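Local structure of computational Design of Enzyme (Synthetic construct, 3TP4) at residues Ala142-Tyr147 with Arg171-Asn176. The protein is a computationally designed enzyme, probably built on a family 26 glycosyl hydrolase barrel and meant to carry an activated serine in a catalytic triad. Numbering follows the deposited sequence.
Sequences AELVAY and RPWHEN
L144 and Y147, one turn apart on helix 141-157, meet W173 of segment 171-176. The backbones stay well apart, with L144 CA 11.3 Å from W173 CA. At W173 the chain turns a corner. The indole bridges the gap and brings its six-membered ring to the side chains of L144 and Y147. L144 CD1 touches W173 CZ2 at 3.4 Å, a close apolar contact. L144 has CG anti to the backbone N (chi1 178°), which carries CD1 out to the indole. Y147 approaches at the edge of the indole, near its plane, with CD1 3.7 Å from W173 CH2. The Y147 ring and the six-membered ring of W173 are oblique, their planes at 37° and centroids 5.9 Å apart. The fold is a TIM barrel of the glycosyl hydrolase family 26 type. Here a helix outside the parallel barrel packs on the side chain of W173. L196 of helix 190-207 touches both L144 and W173. Polar groups of the buried rings are satisfied beyond the contact: W173 NE1 hydrogen-bonds T200 OG1, and Y147 OH bonds to T71 OG1 and E75 OE2. The Y147 side chain lies near a possible S70-H37-E320 triad, without touching it.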
loop_
_atom_site.group_PDB
_atom_site.type_symbol
_atom_site.label_atom_id
_atom_site.label_comp_id
_atom_site.label_asym_id
_atom_site.label_seq_id
_atom_site.Cartn_x
_atom_site.Cartn_y
_atom_site.Cartn_z
ATOM N N ALA A 142 1.872 21.009 -2.130
ATOM C CA ALA A 142 0.595 21.368 -1.504
ATOM C C ALA A 142 -0.567 20.495 -1.984
ATOM O O ALA A 142 -1.435 20.117 -1.192
ATOM C CB ALA A 142 0.280 22.857 -1.712
ATOM N N GLU A 143 -0.590 20.174 -3.273
ATOM C CA GLU A 143 -1.607 19.261 -3.798
ATOM C C GLU A 143 -1.526 17.916 -3.069
ATOM O O GLU A 143 -2.547 17.353 -2.652
ATOM C CB GLU A 143 -1.438 19.042 -5.306
ATOM C CG GLU A 143 -0.638 20.119 -6.013
ATOM C CD GLU A 143 -1.427 21.388 -6.225
ATOM O OE1 GLU A 143 -0.889 22.325 -6.850
ATOM O OE2 GLU A 143 -2.590 21.441 -5.772
ATOM N N LEU A 144 -0.307 17.407 -2.914
ATOM C CA LEU A 144 -0.113 16.136 -2.221
ATOM C C LEU A 144 -0.678 16.219 -0.814
ATOM O O LEU A 144 -1.488 15.383 -0.404
ATOM C CB LEU A 144 1.367 15.759 -2.166
ATOM C CG LEU A 144 1.609 14.447 -1.411
ATOM C CD1 LEU A 144 0.985 13.284 -2.168
ATOM C CD2 LEU A 144 3.090 14.211 -1.198
ATOM N N VAL A 145 -0.271 17.253 -0.085
ATOM C CA VAL A 145 -0.718 17.428 1.293
ATOM C C VAL A 145 -2.238 17.489 1.396
ATOM O O VAL A 145 -2.825 16.892 2.287
ATOM C CB VAL A 145 -0.093 18.683 1.949
ATOM C CG1 VAL A 145 -0.756 18.971 3.286
ATOM C CG2 VAL A 145 1.389 18.483 2.135
ATOM N N ALA A 146 -2.876 18.210 0.483
ATOM C CA ALA A 146 -4.327 18.308 0.506
ATOM C C ALA A 146 -4.940 16.939 0.200
ATOM O O ALA A 146 -5.930 16.547 0.802
ATOM C CB ALA A 146 -4.807 19.352 -0.493
ATOM N N TYR A 147 -4.342 16.212 -0.735
ATOM C CA TYR A 147 -4.808 14.854 -1.019
ATOM C C TYR A 147 -4.739 13.985 0.238
ATOM O O TYR A 147 -5.681 13.258 0.559
ATOM C CB TYR A 147 -3.996 14.218 -2.138
ATOM C CG TYR A 147 -4.687 13.028 -2.772
ATOM C CD1 TYR A 147 -4.298 11.724 -2.473
ATOM C CD2 TYR A 147 -5.739 13.214 -3.660
ATOM C CE1 TYR A 147 -4.939 10.630 -3.060
ATOM C CE2 TYR A 147 -6.384 12.139 -4.247
ATOM C CZ TYR A 147 -5.982 10.849 -3.945
ATOM O OH TYR A 147 -6.635 9.791 -4.535
ATOM N N ARG A 171 -2.605 1.423 1.166
ATOM C CA ARG A 171 -1.499 1.184 0.254
ATOM C C ARG A 171 -1.219 2.432 -0.569
ATOM O O ARG A 171 -1.827 2.640 -1.625
ATOM C CB ARG A 171 -1.820 0.025 -0.689
ATOM C CG ARG A 171 -0.698 -0.267 -1.668
ATOM C CD ARG A 171 -1.052 -1.413 -2.609
ATOM N NE ARG A 171 0.094 -1.764 -3.442
ATOM C CZ ARG A 171 0.082 -2.706 -4.378
ATOM N NH1 ARG A 171 -1.025 -3.417 -4.606
ATOM N NH2 ARG A 171 1.182 -2.933 -5.083
ATOM N N PRO A 172 -0.282 3.266 -0.098
ATOM C CA PRO A 172 -0.049 4.556 -0.765
ATOM C C PRO A 172 0.904 4.499 -1.969
ATOM O O PRO A 172 2.061 4.102 -1.833
ATOM C CB PRO A 172 0.546 5.421 0.353
ATOM C CG PRO A 172 1.222 4.454 1.260
ATOM C CD PRO A 172 0.450 3.146 1.178
ATOM N N TRP A 173 0.395 4.902 -3.132
ATOM C CA TRP A 173 1.189 5.127 -4.349
ATOM C C TRP A 173 1.683 3.856 -5.029
ATOM O O TRP A 173 2.860 3.487 -4.913
ATOM C CB TRP A 173 2.349 6.094 -4.071
ATOM C CG TRP A 173 1.932 7.256 -3.217
ATOM C CD1 TRP A 173 2.514 7.668 -2.052
ATOM C CD2 TRP A 173 0.822 8.137 -3.445
ATOM N NE1 TRP A 173 1.835 8.751 -1.542
ATOM C CE2 TRP A 173 0.800 9.066 -2.383
ATOM C CE3 TRP A 173 -0.142 8.243 -4.453
ATOM C CZ2 TRP A 173 -0.153 10.085 -2.297
ATOM C CZ3 TRP A 173 -1.103 9.244 -4.357
ATOM C CH2 TRP A 173 -1.095 10.156 -3.291
ATOM N N HIS A 174 0.774 3.189 -5.741
ATOM C CA HIS A 174 1.121 1.997 -6.506
ATOM C C HIS A 174 0.606 2.129 -7.950
ATOM O O HIS A 174 -0.358 2.845 -8.217
ATOM C CB HIS A 174 0.560 0.731 -5.833
ATOM C CG HIS A 174 -0.935 0.715 -5.750
ATOM N ND1 HIS A 174 -1.718 -0.084 -6.556
ATOM C CD2 HIS A 174 -1.793 1.435 -4.986
ATOM C CE1 HIS A 174 -2.994 0.125 -6.275
ATOM N NE2 HIS A 174 -3.065 1.046 -5.331
ATOM N N GLU A 175 1.271 1.431 -8.863
ATOM C CA GLU A 175 1.017 1.516 -10.298
ATOM C C GLU A 175 -0.167 0.659 -10.699
ATOM O O GLU A 175 -0.206 -0.528 -10.383
ATOM C CB GLU A 175 2.267 1.040 -11.041
ATOM C CG GLU A 175 2.135 0.946 -12.559
ATOM C CD GLU A 175 1.696 2.255 -13.202
ATOM O OE1 GLU A 175 2.559 3.110 -13.476
ATOM O OE2 GLU A 175 0.485 2.429 -13.423
ATOM N N ASN A 176 -1.118 1.243 -11.422
ATOM C CA ASN A 176 -2.294 0.490 -11.858
ATOM C C ASN A 176 -2.195 -0.197 -13.223
ATOM O O ASN A 176 -3.077 -0.957 -13.594
ATOM C CB ASN A 176 -3.556 1.343 -11.766
ATOM C CG ASN A 176 -4.090 1.424 -10.348
ATOM O OD1 ASN A 176 -4.295 0.397 -9.687
ATOM N ND2 ASN A 176 -4.300 2.640 -9.866
#